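Local coordinates for protein oxalate biosynthetic component 1 (Burkholderia thailandensis, PDB 5IKY) that makes oxalate as a bifunctional enzyme, pairing serine-hydrolase activity of an alpha/beta hydrolase fold with an additional lyase activity, at residues K438-D441 with K447-L450. Sequence-based numbering, arbitrary orientation.
Sequences KLRD and KISL
R440 passes its side chain slantwise across the end of I448, and nearly all of that length meets a single methyl, CD1. CB stays farther off; the arginine first reaches the isoleucine with its CG, 4.1 Å from I448 CD1. CD lies 3.9 Å from the same I448 methyl, and the closest approach of the pair comes at NE, 3.8 Å from I448 CD1. A bend at chi2 (-96°) turns the chain so that the guanidinium carries on over the methyl, which sits 3.7 Å above the guanidinium plane, offset toward its rim. R440 CZ and NH2 follow at 3.9 and 4.2 Å from I448 CD1. D470 OD2 takes both the salt bridge from R440 NH2 and the backbone N-H of I448, so one oxygen links the arginine to the strand. L439 adds a lighter apolar touch, its CB 4.1 Å from I448 CD1, and packs further on F377 of the neighbouring strand 375-380. No hydrogen bond links the two segments directly. Helix 418-442 is thus an outer helix packed on the parallel barrel strand that follows it, 446-451, as in a TIM (beta/alpha)8 barrel, consistent with the clan of the beta-keto acid cleavage enzymes, to which part of this chain is related.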
ATOM      1  N   LYS A 438      -4.052 -32.708  15.614  1.00 53.81           N
ATOM      2  CA  LYS A 438      -2.831 -33.160  16.269  1.00 53.46           C
ATOM      3  C   LYS A 438      -1.911 -31.984  16.595  1.00 58.65           C
ATOM      4  O   LYS A 438      -1.317 -31.932  17.673  1.00 58.87           O
ATOM      5  CB  LYS A 438      -2.101 -34.177  15.390  1.00 50.17           C
ATOM      6  CG  LYS A 438      -1.010 -34.954  16.106  1.00 63.63           C
ATOM      7  CD  LYS A 438      -0.357 -35.962  15.172  1.00 77.99           C
ATOM      8  CE  LYS A 438      -0.053 -37.268  15.881  1.00 79.34           C
ATOM      9  NZ  LYS A 438       0.768 -38.167  15.023  1.00 90.01           N
ATOM     10  N   LEU A 439      -1.809 -31.039  15.666  1.00 53.45           N
ATOM     11  CA  LEU A 439      -0.957 -29.866  15.852  1.00 52.26           C
ATOM     12  C   LEU A 439      -1.499 -28.925  16.931  1.00 44.22           C
ATOM     13  O   LEU A 439      -0.737 -28.398  17.737  1.00 67.59           O
ATOM     14  CB  LEU A 439      -0.798 -29.112  14.529  1.00 46.08           C
ATOM     15  CG  LEU A 439       0.030 -29.816  13.451  1.00 54.68           C
ATOM     16  CD1 LEU A 439      -0.041 -29.056  12.137  1.00 47.03           C
ATOM     17  CD2 LEU A 439       1.473 -29.973  13.901  1.00 49.77           C
ATOM     18  N   ARG A 440      -2.813 -28.716  16.940  1.00 57.97           N
ATOM     19  CA  ARG A 440      -3.447 -27.868  17.951  1.00 64.45           C
ATOM     20  C   ARG A 440      -3.327 -28.471  19.352  1.00 62.93           C
ATOM     21  O   ARG A 440      -3.184 -27.746  20.335  1.00 69.21           O
ATOM     22  CB  ARG A 440      -4.925 -27.644  17.623  1.00 53.56           C
ATOM     23  CG  ARG A 440      -5.214 -27.214  16.198  1.00 51.10           C
ATOM     24  CD  ARG A 440      -5.347 -25.713  16.055  1.00 45.81           C
ATOM     25  NE  ARG A 440      -6.168 -25.371  14.898  1.00 57.96           N
ATOM     26  CZ  ARG A 440      -6.171 -24.182  14.302  1.00 69.84           C
ATOM     27  NH1 ARG A 440      -6.954 -23.968  13.255  1.00 66.39           N
ATOM     28  NH2 ARG A 440      -5.383 -23.210  14.747  1.00 65.04           N
ATOM     29  N   ASP A 441      -3.393 -29.797  19.439  1.00 56.36           N
ATOM     30  CA  ASP A 441      -3.344 -30.479  20.730  1.00 55.29           C
ATOM     31  C   ASP A 441      -1.960 -30.419  21.370  1.00 52.23           C
ATOM     32  O   ASP A 441      -1.835 -30.417  22.594  1.00 78.65           O
ATOM     33  CB  ASP A 441      -3.781 -31.938  20.582  1.00 59.24           C
ATOM     34  CG  ASP A 441      -5.263 -32.076  20.290  1.00 86.54           C
ATOM     35  OD1 ASP A 441      -5.980 -31.054  20.350  1.00 98.07           O
ATOM     36  OD2 ASP A 441      -5.713 -33.207  20.004  1.00 89.82           O
ATOM     37  N   LYS A 447      -0.509 -21.051  14.803  1.00 58.36           N
ATOM     38  CA  LYS A 447      -1.277 -20.664  13.622  1.00 43.67           C
ATOM     39  C   LYS A 447      -1.073 -21.694  12.523  1.00 48.07           C
ATOM     40  O   LYS A 447       0.047 -22.148  12.292  1.00 55.01           O
ATOM     41  CB  LYS A 447      -0.859 -19.280  13.126  1.00 41.43           C
ATOM     42  CG  LYS A 447      -1.054 -18.165  14.135  1.00 56.34           C
ATOM     43  CD  LYS A 447      -2.526 -17.898  14.369  1.00 59.31           C
ATOM     44  CE  LYS A 447      -2.724 -16.772  15.365  1.00 57.89           C
ATOM     45  NZ  LYS A 447      -4.166 -16.447  15.542  1.00 73.47           N
ATOM     46  N   ILE A 448      -2.156 -22.066  11.847  1.00 57.59           N
ATOM     47  CA  ILE A 448      -2.080 -23.051  10.774  1.00 48.52           C
ATOM     48  C   ILE A 448      -2.646 -22.501   9.472  1.00 53.03           C
ATOM     49  O   ILE A 448      -3.786 -22.038   9.428  1.00 46.50           O
ATOM     50  CB  ILE A 448      -2.833 -24.340  11.137  1.00 49.46           C
ATOM     51  CG1 ILE A 448      -2.264 -24.949  12.421  1.00 44.70           C
ATOM     52  CG2 ILE A 448      -2.760 -25.340   9.994  1.00 41.79           C
ATOM     53  CD1 ILE A 448      -3.056 -26.132  12.932  1.00 42.60           C
ATOM     54  N   SER A 449      -1.843 -22.553   8.413  1.00 40.52           N
ATOM     55  CA  SER A 449      -2.284 -22.102   7.098  1.00 47.99           C
ATOM     56  C   SER A 449      -2.330 -23.255   6.098  1.00 53.29           C
ATOM     57  O   SER A 449      -1.741 -24.314   6.320  1.00 44.62           O
ATOM     58  CB  SER A 449      -1.374 -20.990   6.575  1.00 39.35           C
ATOM     59  OG  SER A 449      -1.425 -19.854   7.420  1.00 68.28           O
ATOM     60  N   LEU A 450      -3.032 -23.033   4.991  1.00 52.91           N
ATOM     61  CA  LEU A 450      -3.216 -24.062   3.975  1.00 41.49           C
ATOM     62  C   LEU A 450      -2.778 -23.596   2.591  1.00 41.81           C
ATOM     63  O   LEU A 450      -3.040 -22.459   2.196  1.00 47.56           O
ATOM     64  CB  LEU A 450      -4.682 -24.493   3.926  1.00 48.34           C
ATOM     65  CG  LEU A 450      -5.101 -25.457   2.815  1.00 43.19           C
ATOM     66  CD1 LEU A 450      -4.485 -26.824   3.046  1.00 51.73           C
ATOM     67  CD2 LEU A 450      -6.614 -25.552   2.722  1.00 54.02           C
TER